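Long-range contacts in major centromere autoantigen B (Homo sapiens, PDB 1HLV), which binds the CENP-B box DNA of centromeres through two N-terminal helix-turn-helix DNA-binding domains and kinks it: residues R5-F10 with R66-L71; S72-L77 with L111-F116; G79-W84 with I98-K103. One frame throughout, in Å; residues are numbered along the deposited sequence.

Interaction 1: residues R5-F10 with R66-L71; sequences RRQLTF and RKTNKL. With nucleotides of chain A; nucleotides of chain B.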
loop_
_atom_site.group_PDB
_atom_site.type_symbol
_atom_site.label_atom_id
_atom_site.label_comp_id
_atom_site.label_asym_id
_atom_site.label_seq_id
_atom_site.Cartn_x
_atom_site.Cartn_y
_atom_site.Cartn_z
ATOM N N ARG C 5 -9.590 -18.545 -1.164
ATOM C CA ARG C 5 -9.843 -17.176 -1.612
ATOM C C ARG C 5 -8.635 -16.677 -2.369
ATOM O O ARG C 5 -7.500 -16.800 -1.912
ATOM C CB ARG C 5 -10.102 -16.225 -0.449
ATOM C CG ARG C 5 -11.362 -16.494 0.312
ATOM C CD ARG C 5 -11.591 -15.416 1.347
ATOM N NE ARG C 5 -12.577 -15.827 2.329
ATOM C CZ ARG C 5 -12.832 -15.164 3.450
ATOM N NH1 ARG C 5 -12.166 -14.043 3.730
ATOM N NH2 ARG C 5 -13.740 -15.636 4.303
ATOM N N ARG C 6 -8.890 -16.111 -3.533
ATOM C CA ARG C 6 -7.836 -15.592 -4.370
ATOM C C ARG C 6 -7.585 -14.131 -4.016
ATOM O O ARG C 6 -8.494 -13.302 -4.098
ATOM C CB ARG C 6 -8.261 -15.724 -5.829
ATOM C CG ARG C 6 -7.411 -14.955 -6.818
ATOM C CD ARG C 6 -6.231 -15.766 -7.339
ATOM N NE ARG C 6 -5.663 -15.154 -8.539
ATOM C CZ ARG C 6 -6.370 -14.851 -9.630
ATOM N NH1 ARG C 6 -7.678 -15.101 -9.673
ATOM N NH2 ARG C 6 -5.774 -14.296 -10.682
ATOM N N GLN C 7 -6.364 -13.818 -3.595
ATOM C CA GLN C 7 -6.012 -12.440 -3.273
ATOM C C GLN C 7 -5.356 -11.820 -4.509
ATOM O O GLN C 7 -4.551 -12.459 -5.186
ATOM C CB GLN C 7 -5.058 -12.386 -2.073
ATOM C CG GLN C 7 -5.750 -12.344 -0.702
ATOM C CD GLN C 7 -6.272 -10.957 -0.336
ATOM O OE1 GLN C 7 -6.156 -10.002 -1.115
ATOM N NE2 GLN C 7 -6.851 -10.843 0.858
ATOM N N LEU C 8 -5.710 -10.575 -4.799
ATOM C CA LEU C 8 -5.187 -9.878 -5.965
ATOM C C LEU C 8 -4.248 -8.740 -5.575
ATOM O O LEU C 8 -4.345 -8.204 -4.471
ATOM C CB LEU C 8 -6.366 -9.324 -6.770
ATOM C CG LEU C 8 -7.448 -10.356 -7.115
ATOM C CD1 LEU C 8 -8.761 -9.659 -7.387
ATOM C CD2 LEU C 8 -7.018 -11.172 -8.322
ATOM N N THR C 9 -3.334 -8.373 -6.472
ATOM C CA THR C 9 -2.419 -7.272 -6.191
ATOM C C THR C 9 -3.112 -5.968 -6.547
ATOM O O THR C 9 -4.099 -5.953 -7.279
ATOM C CB THR C 9 -1.126 -7.336 -7.027
ATOM O OG1 THR C 9 -1.445 -7.150 -8.411
ATOM C CG2 THR C 9 -0.416 -8.668 -6.826
ATOM N N PHE C 10 -2.590 -4.863 -6.036
ATOM C CA PHE C 10 -3.196 -3.586 -6.341
ATOM C C PHE C 10 -3.128 -3.306 -7.829
ATOM O O PHE C 10 -4.046 -2.704 -8.387
ATOM C CB PHE C 10 -2.543 -2.475 -5.518
ATOM C CG PHE C 10 -3.018 -2.448 -4.097
ATOM C CD1 PHE C 10 -2.159 -2.749 -3.050
ATOM C CD2 PHE C 10 -4.355 -2.175 -3.809
ATOM C CE1 PHE C 10 -2.622 -2.780 -1.732
ATOM C CE2 PHE C 10 -4.829 -2.204 -2.494
ATOM C CZ PHE C 10 -3.961 -2.507 -1.457
ATOM N N ARG C 66 2.041 -5.936 -3.588
ATOM C CA ARG C 66 1.191 -5.580 -2.454
ATOM C C ARG C 66 -0.253 -5.911 -2.797
ATOM O O ARG C 66 -0.706 -5.638 -3.906
ATOM C CB ARG C 66 1.314 -4.080 -2.166
ATOM C CG ARG C 66 0.702 -3.650 -0.856
ATOM C CD ARG C 66 1.546 -4.095 0.317
ATOM N NE ARG C 66 0.926 -3.756 1.598
ATOM C CZ ARG C 66 1.560 -3.772 2.766
ATOM N NH1 ARG C 66 2.841 -4.112 2.822
ATOM N NH2 ARG C 66 0.915 -3.441 3.878
ATOM N N LYS C 67 -0.976 -6.496 -1.852
ATOM C CA LYS C 67 -2.372 -6.850 -2.091
ATOM C C LYS C 67 -3.305 -6.175 -1.086
ATOM O O LYS C 67 -4.452 -5.840 -1.399
ATOM C CB LYS C 67 -2.534 -8.368 -2.002
ATOM C CG LYS C 67 -1.648 -9.106 -2.980
ATOM C CD LYS C 67 -1.711 -10.602 -2.804
ATOM C CE LYS C 67 -0.749 -11.273 -3.777
ATOM N NZ LYS C 67 -0.574 -12.719 -3.486
ATOM N N THR C 68 -2.783 -5.959 0.113
ATOM C CA THR C 68 -3.530 -5.371 1.211
ATOM C C THR C 68 -3.016 -4.006 1.664
ATOM O O THR C 68 -1.805 -3.775 1.764
ATOM C CB THR C 68 -3.483 -6.329 2.388
ATOM O OG1 THR C 68 -4.326 -7.449 2.101
ATOM C CG2 THR C 68 -3.908 -5.658 3.657
ATOM N N ASN C 69 -3.937 -3.095 1.946
ATOM C CA ASN C 69 -3.523 -1.782 2.414
ATOM C C ASN C 69 -3.433 -1.786 3.943
ATOM O O ASN C 69 -3.848 -0.834 4.611
ATOM C CB ASN C 69 -4.497 -0.696 1.966
ATOM C CG ASN C 69 -3.991 0.694 2.299
ATOM O OD1 ASN C 69 -4.768 1.648 2.397
ATOM N ND2 ASN C 69 -2.674 0.814 2.476
ATOM N N LYS C 70 -2.894 -2.866 4.495
ATOM C CA LYS C 70 -2.741 -2.974 5.937
ATOM C C LYS C 70 -1.774 -1.899 6.429
ATOM O O LYS C 70 -0.776 -1.602 5.779
ATOM C CB LYS C 70 -2.229 -4.362 6.314
ATOM C CG LYS C 70 -2.072 -4.548 7.810
ATOM C CD LYS C 70 -2.394 -5.964 8.236
ATOM C CE LYS C 70 -1.819 -6.222 9.606
ATOM N NZ LYS C 70 -2.795 -5.842 10.659
ATOM N N LEU C 71 -2.088 -1.312 7.575
ATOM C CA LEU C 71 -1.258 -0.261 8.144
ATOM C C LEU C 71 -0.530 -0.745 9.386
ATOM O O LEU C 71 -0.925 -1.734 10.011
ATOM C CB LEU C 71 -2.114 0.956 8.526
ATOM C CG LEU C 71 -3.052 1.563 7.474
ATOM C CD1 LEU C 71 -3.777 2.761 8.089
ATOM C CD2 LEU C 71 -2.261 1.987 6.225
ATOM P P DA A 13 0.395 -8.400 1.428
ATOM O OP1 DA A 13 0.147 -7.144 0.668
ATOM O OP2 DA A 13 1.454 -9.342 0.986
ATOM O "O5'" DA A 13 0.682 -8.030 2.944
ATOM C "C5'" DA A 13 -0.166 -7.132 3.631
ATOM C "C4'" DA A 13 0.280 -6.993 5.066
ATOM O "O4'" DA A 13 -0.134 -8.139 5.849
ATOM C "C3'" DA A 13 1.792 -6.850 5.285
ATOM O "O3'" DA A 13 1.966 -5.915 6.339
ATOM C "C2'" DA A 13 2.188 -8.214 5.817
ATOM C "C1'" DA A 13 0.964 -8.523 6.657
ATOM N N9 DA A 13 0.776 -9.911 7.076
ATOM C C8 DA A 13 1.066 -11.072 6.402
ATOM N N7 DA A 13 0.799 -12.162 7.089
ATOM C C5 DA A 13 0.302 -11.682 8.294
ATOM C C6 DA A 13 -0.148 -12.331 9.460
ATOM N N6 DA A 13 -0.137 -13.657 9.624
ATOM N N1 DA A 13 -0.605 -11.561 10.469
ATOM C C2 DA A 13 -0.582 -10.230 10.319
ATOM N N3 DA A 13 -0.162 -9.506 9.285
ATOM C C4 DA A 13 0.268 -10.300 8.293
ATOM P P DA B 14 -10.168 -8.230 -2.471
ATOM O OP1 DA B 14 -8.846 -8.031 -3.109
ATOM O OP2 DA B 14 -11.303 -7.334 -2.827
ATOM O "O5'" DA B 14 -10.623 -9.741 -2.693
ATOM C "C5'" DA B 14 -9.803 -10.812 -2.236
ATOM C "C4'" DA B 14 -10.630 -12.051 -1.988
ATOM O "O4'" DA B 14 -11.417 -11.939 -0.785
ATOM C "C3'" DA B 14 -11.617 -12.425 -3.082
ATOM O "O3'" DA B 14 -11.722 -13.848 -3.049
ATOM C "C2'" DA B 14 -12.900 -11.770 -2.600
ATOM C "C1'" DA B 14 -12.809 -11.987 -1.095
ATOM N N9 DA B 14 -13.455 -10.984 -0.249
ATOM C C8 DA B 14 -13.440 -9.619 -0.399
ATOM N N7 DA B 14 -13.961 -8.972 0.614
ATOM C C5 DA B 14 -14.376 -9.980 1.474
ATOM C C6 DA B 14 -14.971 -9.949 2.743
ATOM N N6 DA B 14 -15.217 -8.821 3.411
ATOM N N1 DA B 14 -15.289 -11.131 3.321
ATOM C C2 DA B 14 -14.992 -12.261 2.666
ATOM N N3 DA B 14 -14.402 -12.418 1.482
ATOM C C4 DA B 14 -14.117 -11.224 0.932
ATOM P P DG A 10 -11.941 -19.448 7.519
ATOM O OP1 DG A 10 -13.151 -20.233 7.146
ATOM O OP2 DG A 10 -11.098 -19.885 8.665
ATOM O "O5'" DG A 10 -11.008 -19.353 6.233
ATOM C "C5'" DG A 10 -11.571 -19.202 4.937
ATOM C "C4'" DG A 10 -10.677 -18.339 4.080
ATOM O "O4'" DG A 10 -10.731 -16.965 4.526
ATOM C "C3'" DG A 10 -9.203 -18.732 4.090
ATOM O "O3'" DG A 10 -8.683 -18.578 2.766
ATOM C "C2'" DG A 10 -8.581 -17.748 5.070
ATOM C "C1'" DG A 10 -9.432 -16.497 4.879
ATOM N N9 DG A 10 -9.594 -15.656 6.062
ATOM C C8 DG A 10 -9.924 -16.080 7.327
ATOM N N7 DG A 10 -10.125 -15.095 8.163
ATOM C C5 DG A 10 -9.894 -13.949 7.413
ATOM C C6 DG A 10 -9.990 -12.585 7.777
ATOM O O6 DG A 10 -10.355 -12.101 8.856
ATOM N N1 DG A 10 -9.631 -11.746 6.727
ATOM C C2 DG A 10 -9.253 -12.166 5.478
ATOM N N2 DG A 10 -8.941 -11.191 4.602
ATOM N N3 DG A 10 -9.187 -13.442 5.112
ATOM C C4 DG A 10 -9.520 -14.274 6.125
#
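The backbones of Thr9 and Lys67 come to 4.1 Å between their CA atoms, and beside them a single hydrogen bond joins the two segments, from Phe10 N to Arg66 O at 2.9 Å (N-H...O 154°). Arg66 O also takes a CA-H...O contact from Thr9 CA. Phe10 and Arg66 lie side by side and point the same way, with CE1 of Phe10 3.5 Å from CG of Arg66. The phenyl and guanidinium planes are nearly coplanar, 14° apart. Lys67 O sits over one ring face of Phe10, toward the rim, while Asn69 N lies at the ring edge. Lys67 crosses the other segment with its aliphatic chain, its CB 3.1 Å from Leu8 O. CG stands beside the backbone N (chi1 -58°), and the extended chain brings CD to 3.9 Å from Gln7 CB and CE toward Thr9 CG2. Thr9 is the N-cap of helix 10-22. Its side chain caps a backbone N just past Phe10, and Thr9 N bonds to the Glu12 carboxylate, a capping box. The contact fixes the loop after helix 49-59 to the start of the first helix-turn-helix domain. Lys67 N (2.8 Å) and Thr68 N (3.2 Å) grip one phosphate oxygen, OP1 of DA13 of chain A. Arg66 NE donates to Thr68 O at 2.7 Å, which helps fix a guanidinium whose face lies over C5' of DA13 of chain A. Arg5 places its guanidinium between C2 of DA14 of chain B and O4' of DG10 of chain A. Arg5 and Lys70 each reach a minor-groove thymine O2.

Interaction 2: residues S72-L77 with L111-F116; sequences SPYDKL and LGMDDF. With nucleotides of chain A.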
loop_
_atom_site.group_PDB
_atom_site.type_symbol
_atom_site.label_atom_id
_atom_site.label_comp_id
_atom_site.label_asym_id
_atom_site.label_seq_id
_atom_site.Cartn_x
_atom_site.Cartn_y
_atom_site.Cartn_z
ATOM N N SER C 72 0.540 -0.036 9.728
ATOM C CA SER C 72 1.322 -0.348 10.913
ATOM C C SER C 72 0.672 0.435 12.031
ATOM O O SER C 72 0.158 1.524 11.795
ATOM C CB SER C 72 2.763 0.125 10.737
ATOM O OG SER C 72 3.360 0.444 11.986
ATOM N N PRO C 73 0.670 -0.106 13.261
ATOM C CA PRO C 73 0.046 0.658 14.347
ATOM C C PRO C 73 0.783 1.986 14.591
ATOM O O PRO C 73 0.283 2.855 15.310
ATOM C CB PRO C 73 0.107 -0.305 15.542
ATOM C CG PRO C 73 1.327 -1.137 15.251
ATOM C CD PRO C 73 1.219 -1.385 13.749
ATOM N N TYR C 74 1.955 2.144 13.973
ATOM C CA TYR C 74 2.743 3.373 14.105
ATOM C C TYR C 74 2.596 4.219 12.856
ATOM O O TYR C 74 3.436 5.094 12.578
ATOM C CB TYR C 74 4.226 3.047 14.304
ATOM C CG TYR C 74 4.480 2.047 15.402
ATOM C CD1 TYR C 74 5.228 0.896 15.164
ATOM C CD2 TYR C 74 3.950 2.239 16.673
ATOM C CE1 TYR C 74 5.439 -0.039 16.164
ATOM C CE2 TYR C 74 4.154 1.317 17.677
ATOM C CZ TYR C 74 4.900 0.182 17.423
ATOM O OH TYR C 74 5.118 -0.711 18.442
ATOM N N ASP C 75 1.525 3.960 12.105
ATOM C CA ASP C 75 1.259 4.686 10.867
ATOM C C ASP C 75 1.385 6.204 10.971
ATOM O O ASP C 75 1.856 6.852 10.041
ATOM C CB ASP C 75 -0.128 4.338 10.320
ATOM C CG ASP C 75 -0.402 4.995 8.974
ATOM O OD1 ASP C 75 -1.135 6.011 8.943
ATOM O OD2 ASP C 75 0.138 4.509 7.946
ATOM N N LYS C 76 0.972 6.783 12.091
ATOM C CA LYS C 76 1.069 8.232 12.219
ATOM C C LYS C 76 2.535 8.643 12.161
ATOM O O LYS C 76 2.889 9.606 11.484
ATOM C CB LYS C 76 0.427 8.698 13.525
ATOM C CG LYS C 76 0.308 10.202 13.665
ATOM C CD LYS C 76 -0.365 10.553 14.985
ATOM C CE LYS C 76 -0.413 12.065 15.232
ATOM N NZ LYS C 76 -1.433 12.787 14.420
ATOM N N LEU C 77 3.382 7.889 12.863
ATOM C CA LEU C 77 4.819 8.156 12.896
ATOM C C LEU C 77 5.402 8.011 11.489
ATOM O O LEU C 77 6.189 8.851 11.040
ATOM C CB LEU C 77 5.509 7.189 13.868
ATOM C CG LEU C 77 7.040 7.219 13.986
ATOM C CD1 LEU C 77 7.501 6.543 15.275
ATOM C CD2 LEU C 77 7.644 6.523 12.780
ATOM N N LEU C 111 5.295 12.047 19.755
ATOM C CA LEU C 111 3.933 11.535 19.664
ATOM C C LEU C 111 3.496 10.853 20.956
ATOM O O LEU C 111 2.307 10.595 21.165
ATOM C CB LEU C 111 3.822 10.555 18.491
ATOM C CG LEU C 111 3.342 11.121 17.148
ATOM C CD1 LEU C 111 3.904 12.508 16.909
ATOM C CD2 LEU C 111 3.748 10.176 16.030
ATOM N N GLY C 112 4.463 10.566 21.821
ATOM C CA GLY C 112 4.159 9.909 23.075
ATOM C C GLY C 112 3.976 8.412 22.917
ATOM O O GLY C 112 3.280 7.784 23.718
ATOM N N MET C 113 4.583 7.834 21.881
ATOM C CA MET C 113 4.490 6.393 21.651
ATOM C C MET C 113 5.618 5.765 22.445
ATOM O O MET C 113 6.687 5.495 21.907
ATOM C CB MET C 113 4.667 6.057 20.166
ATOM C CG MET C 113 3.543 6.514 19.268
ATOM S SD MET C 113 3.894 6.252 17.504
ATOM C CE MET C 113 5.087 7.507 17.250
ATOM N N ASP C 114 5.375 5.538 23.730
ATOM C CA ASP C 114 6.387 4.971 24.609
ATOM C C ASP C 114 6.765 3.543 24.263
ATOM O O ASP C 114 7.811 3.053 24.683
ATOM C CB ASP C 114 5.911 5.026 26.060
ATOM C CG ASP C 114 5.369 6.388 26.438
ATOM O OD1 ASP C 114 5.950 7.403 25.986
ATOM O OD2 ASP C 114 4.368 6.443 27.191
ATOM N N ASP C 115 5.922 2.869 23.496
ATOM C CA ASP C 115 6.214 1.493 23.145
ATOM C C ASP C 115 6.948 1.331 21.823
ATOM O O ASP C 115 7.330 0.216 21.460
ATOM C CB ASP C 115 4.927 0.670 23.138
ATOM C CG ASP C 115 4.471 0.292 24.541
ATOM O OD1 ASP C 115 5.130 0.724 25.522
ATOM O OD2 ASP C 115 3.457 -0.436 24.658
ATOM N N PHE C 116 7.152 2.426 21.101
ATOM C CA PHE C 116 7.864 2.325 19.840
ATOM C C PHE C 116 9.316 2.059 20.169
ATOM O O PHE C 116 9.888 2.688 21.059
ATOM C CB PHE C 116 7.779 3.603 19.028
ATOM C CG PHE C 116 8.372 3.476 17.663
ATOM C CD1 PHE C 116 7.835 2.574 16.745
ATOM C CD2 PHE C 116 9.462 4.250 17.289
ATOM C CE1 PHE C 116 8.376 2.444 15.467
ATOM C CE2 PHE C 116 10.017 4.136 16.015
ATOM C CZ PHE C 116 9.473 3.230 15.099
ATOM P P DC A 15 4.699 -2.952 12.237
ATOM O OP1 DC A 15 4.766 -1.558 12.735
ATOM O OP2 DC A 15 5.701 -3.433 11.249
ATOM O "O5'" DC A 15 4.700 -3.968 13.452
ATOM C "C5'" DC A 15 3.628 -3.976 14.378
ATOM C "C4'" DC A 15 3.987 -4.845 15.553
ATOM O "O4'" DC A 15 3.666 -6.226 15.236
ATOM C "C3'" DC A 15 5.487 -4.791 15.824
ATOM O "O3'" DC A 15 5.845 -4.217 17.067
ATOM C "C2'" DC A 15 5.963 -6.227 15.739
ATOM C "C1'" DC A 15 4.715 -7.089 15.625
ATOM N N1 DC A 15 4.928 -8.058 14.542
ATOM C C2 DC A 15 5.063 -9.416 14.853
ATOM O O2 DC A 15 4.875 -9.783 16.016
ATOM N N3 DC A 15 5.388 -10.291 13.871
ATOM C C4 DC A 15 5.543 -9.854 12.616
ATOM N N4 DC A 15 5.888 -10.741 11.678
ATOM C C5 DC A 15 5.354 -8.484 12.266
ATOM C C6 DC A 15 5.046 -7.631 13.248
ATOM P P DA A 14 3.334 -5.096 6.488
ATOM O OP1 DA A 14 3.285 -3.887 5.631
ATOM O OP2 DA A 14 4.473 -6.040 6.366
ATOM O "O5'" DA A 14 3.220 -4.610 8.000
ATOM C "C5'" DA A 14 2.003 -4.013 8.450
ATOM C "C4'" DA A 14 1.792 -4.267 9.922
ATOM O "O4'" DA A 14 1.184 -5.570 10.120
ATOM C "C3'" DA A 14 3.096 -4.269 10.702
ATOM O "O3'" DA A 14 3.253 -3.192 11.591
ATOM C "C2'" DA A 14 3.088 -5.548 11.513
ATOM C "C1'" DA A 14 1.788 -6.263 11.206
ATOM N N9 DA A 14 2.149 -7.601 10.731
ATOM C C8 DA A 14 2.644 -7.907 9.488
ATOM N N7 DA A 14 2.946 -9.172 9.337
ATOM C C5 DA A 14 2.612 -9.742 10.554
ATOM C C6 DA A 14 2.679 -11.064 11.022
ATOM N N6 DA A 14 3.103 -12.091 10.282
ATOM N N1 DA A 14 2.280 -11.302 12.289
ATOM C C2 DA A 14 1.837 -10.274 13.021
ATOM N N3 DA A 14 1.713 -8.989 12.687
ATOM C C4 DA A 14 2.120 -8.788 11.424
ATOM P P DG A 16 7.336 -3.649 17.247
ATOM O OP1 DG A 16 7.287 -2.343 17.946
ATOM O OP2 DG A 16 7.994 -3.737 15.919
ATOM O "O5'" DG A 16 8.003 -4.735 18.194
ATOM C "C5'" DG A 16 7.283 -5.256 19.308
ATOM C "C4'" DG A 16 8.022 -6.431 19.892
ATOM O "O4'" DG A 16 8.007 -7.525 18.942
ATOM C "C3'" DG A 16 9.493 -6.138 20.181
ATOM O "O3'" DG A 16 9.894 -6.872 21.343
ATOM C "C2'" DG A 16 10.195 -6.642 18.933
ATOM C "C1'" DG A 16 9.327 -7.822 18.512
ATOM N N9 DG A 16 9.272 -8.051 17.072
ATOM C C8 DG A 16 9.282 -7.103 16.076
ATOM N N7 DG A 16 9.206 -7.619 14.879
ATOM C C5 DG A 16 9.148 -8.989 15.099
ATOM C C6 DG A 16 9.067 -10.070 14.177
ATOM O O6 DG A 16 9.042 -10.030 12.943
ATOM N N1 DG A 16 9.026 -11.297 14.829
ATOM C C2 DG A 16 9.071 -11.468 16.189
ATOM N N2 DG A 16 9.021 -12.726 16.624
ATOM N N3 DG A 16 9.157 -10.475 17.057
ATOM C C4 DG A 16 9.190 -9.271 16.446
#
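Tyr74 and Phe116 make an edge-to-face pair, with the edge of Phe116 turned to the face of Tyr74. The centroids are 4.8 Å apart and the planes meet at 75°; CD1 of Phe116 sits over the tyrosine ring centre. A CH-pi contact follows on Phe116, where CD1 of Leu77 lies 3.7 Å from the ring centroid, over the face. Met113 adds an oblique Met-aromatic contact, its SD 4.1 Å from CD2 of Tyr74. The Met113 chain bends at chi3 (-73°), which places CE against CD1 and CB of Leu77. Leu111 CD2 packs on the Leu77 backbone. Between Leu111 and Met113, Gly112, with positive phi, closes helix 97-111 in a Schellman motif. Polar bonds go to the DNA. Ser72 OG donates to OP1 of DC15 of chain A at 2.6 Å, and Tyr74 OH donates to OP1 of DG16 of chain A at 2.8 Å. The apolar grip of residues 111-116 on the tyrosine ring probably helps set its hydroxyl at that phosphate.

Interaction 3: residues G79-W84 with I98-K103; sequences GLLIAW and IILKEK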
loop_
_atom_site.group_PDB
_atom_site.type_symbol
_atom_site.label_atom_id
_atom_site.label_comp_id
_atom_site.label_asym_id
_atom_site.label_seq_id
_atom_site.Cartn_x
_atom_site.Cartn_y
_atom_site.Cartn_z
ATOM N N GLY C 79 4.035 8.528 8.727
ATOM C CA GLY C 79 3.650 9.634 7.877
ATOM C C GLY C 79 4.651 10.752 8.028
ATOM O O GLY C 79 5.189 11.258 7.041
ATOM N N LEU C 80 4.914 11.128 9.274
ATOM C CA LEU C 80 5.868 12.190 9.567
ATOM C C LEU C 80 7.281 11.858 9.071
ATOM O O LEU C 80 7.953 12.704 8.481
ATOM C CB LEU C 80 5.867 12.465 11.071
ATOM C CG LEU C 80 4.480 12.974 11.502
ATOM C CD1 LEU C 80 4.317 12.945 13.022
ATOM C CD2 LEU C 80 4.284 14.379 10.927
ATOM N N LEU C 81 7.711 10.618 9.298
ATOM C CA LEU C 81 9.031 10.156 8.884
ATOM C C LEU C 81 9.205 10.279 7.367
ATOM O O LEU C 81 10.230 10.765 6.879
ATOM C CB LEU C 81 9.221 8.697 9.312
ATOM C CG LEU C 81 10.620 8.083 9.217
ATOM C CD1 LEU C 81 11.606 8.909 10.038
ATOM C CD2 LEU C 81 10.578 6.654 9.725
ATOM N N ILE C 82 8.199 9.836 6.622
ATOM C CA ILE C 82 8.253 9.906 5.165
ATOM C C ILE C 82 8.394 11.352 4.712
ATOM O O ILE C 82 9.303 11.682 3.949
ATOM C CB ILE C 82 6.984 9.288 4.527
ATOM C CG1 ILE C 82 7.058 7.764 4.621
ATOM C CG2 ILE C 82 6.843 9.732 3.081
ATOM C CD1 ILE C 82 5.816 7.055 4.159
ATOM N N ALA C 83 7.498 12.211 5.184
ATOM C CA ALA C 83 7.539 13.616 4.814
ATOM C C ALA C 83 8.938 14.158 5.055
ATOM O O ALA C 83 9.483 14.902 4.234
ATOM C CB ALA C 83 6.535 14.401 5.631
ATOM N N TRP C 84 9.512 13.764 6.187
ATOM C CA TRP C 84 10.843 14.203 6.581
ATOM C C TRP C 84 11.968 13.810 5.617
ATOM O O TRP C 84 12.649 14.682 5.077
ATOM C CB TRP C 84 11.163 13.674 7.979
ATOM C CG TRP C 84 12.607 13.815 8.358
ATOM C CD1 TRP C 84 13.246 14.955 8.773
ATOM C CD2 TRP C 84 13.602 12.782 8.333
ATOM N NE1 TRP C 84 14.574 14.691 9.007
ATOM C CE2 TRP C 84 14.822 13.368 8.745
ATOM C CE3 TRP C 84 13.580 11.418 8.002
ATOM C CZ2 TRP C 84 16.013 12.634 8.836
ATOM C CZ3 TRP C 84 14.760 10.690 8.093
ATOM C CH2 TRP C 84 15.963 11.301 8.508
ATOM N N ILE C 98 20.953 4.834 9.522
ATOM C CA ILE C 98 21.212 5.175 10.916
ATOM C C ILE C 98 20.492 6.466 11.313
ATOM O O ILE C 98 19.993 6.592 12.430
ATOM C CB ILE C 98 22.745 5.305 11.164
ATOM C CG1 ILE C 98 23.301 3.949 11.584
ATOM C CG2 ILE C 98 23.047 6.338 12.235
ATOM C CD1 ILE C 98 22.664 3.410 12.863
ATOM N N ILE C 99 20.440 7.422 10.395
ATOM C CA ILE C 99 19.765 8.677 10.672
ATOM C C ILE C 99 18.255 8.445 10.685
ATOM O O ILE C 99 17.525 9.054 11.466
ATOM C CB ILE C 99 20.121 9.736 9.615
ATOM C CG1 ILE C 99 21.631 9.980 9.627
ATOM C CG2 ILE C 99 19.393 11.023 9.896
ATOM C CD1 ILE C 99 22.186 10.371 10.990
ATOM N N LEU C 100 17.796 7.546 9.824
ATOM C CA LEU C 100 16.382 7.230 9.734
ATOM C C LEU C 100 15.872 6.665 11.053
ATOM O O LEU C 100 14.838 7.099 11.560
ATOM C CB LEU C 100 16.140 6.207 8.627
ATOM C CG LEU C 100 14.681 5.920 8.288
ATOM C CD1 LEU C 100 14.208 6.926 7.264
ATOM C CD2 LEU C 100 14.547 4.525 7.725
ATOM N N LYS C 101 16.593 5.701 11.615
ATOM C CA LYS C 101 16.166 5.085 12.869
ATOM C C LYS C 101 16.210 6.052 14.039
ATOM O O LYS C 101 15.438 5.936 14.992
ATOM C CB LYS C 101 17.038 3.876 13.189
ATOM C CG LYS C 101 16.701 3.233 14.511
ATOM C CD LYS C 101 17.481 1.961 14.708
ATOM C CE LYS C 101 17.122 1.303 16.025
ATOM N NZ LYS C 101 17.862 0.025 16.213
ATOM N N GLU C 102 17.126 7.004 13.959
ATOM C CA GLU C 102 17.302 8.006 14.998
ATOM C C GLU C 102 16.114 8.967 14.975
ATOM O O GLU C 102 15.529 9.301 16.014
ATOM C CB GLU C 102 18.602 8.749 14.726
ATOM C CG GLU C 102 19.019 9.763 15.752
ATOM C CD GLU C 102 20.346 10.387 15.375
ATOM O OE1 GLU C 102 21.347 9.636 15.290
ATOM O OE2 GLU C 102 20.393 11.618 15.149
ATOM N N LYS C 103 15.763 9.396 13.770
ATOM C CA LYS C 103 14.654 10.307 13.568
ATOM C C LYS C 103 13.328 9.677 13.993
ATOM O O LYS C 103 12.478 10.351 14.557
ATOM C CB LYS C 103 14.590 10.718 12.096
ATOM C CG LYS C 103 13.483 11.698 11.772
ATOM C CD LYS C 103 13.662 13.013 12.511
ATOM C CE LYS C 103 12.660 14.047 12.029
ATOM N NZ LYS C 103 12.815 15.351 12.733
#
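Trp84 and Lys103 form the heart of this contact. The lysine chain runs over one face of the indole, with CG above the ring centre, 3.6 Å from CD2 of Trp84. The chain bends at chi2 (62°) and continues over the pyrrole part, where CE lies 3.4 Å from CD1 of Trp84. NZ ends 4.4 Å from the centroid of the five-membered ring, an off-centre cation-pi contact. Two aliphatic groups meet the indole in its plane, at the edge of the six-membered ring: Ile99 CG2 is 3.7 Å from CH2 of Trp84, and Leu100 CD1 is 3.9 Å from CZ3 of Trp84. Leu81, one turn before Trp84, slides past Lys103 in the opposite direction and puts its CD1 3.8 Å from Lys103 CG. Further out, Leu81 also touches Trp122 and Phe126 of helix 120-129, while Leu100 touches Leu123. Val95 of the intervening loop packs on Trp84. The segment axes come no closer than 10.9 Å, with 139° between their N-to-C directions, a wide separation bridged by Trp84, Lys103 and the leucines. Helices 75-88, 97-111 and 120-129 make the three-helix bundle of a helix-turn-helix domain, here that of the Tc5 transposase family.

Interaction 1 is the buried one, and it belongs with the first DNA-binding domain. It joins the start of helix 10-22 and the loop before it to the loop after helix 49-59, and its residues meet DNA phosphates, sugars and bases. Interactions 2 and 3 are partly buried and both hold helix 75-88 to helix 97-111 or the loop after it. Their centres are about 13 Å apart, and Leu111 touches Leu80 between them. Neither has a hydrogen bond across its segments. Interaction 2 rests on aromatic and apolar contacts, with Tyr74 and Ser72 also bonded to phosphates, interaction 3 on a lysine laid over an indole. The chain between helices 49-59 and 75-88 takes part in interactions 1 and 2.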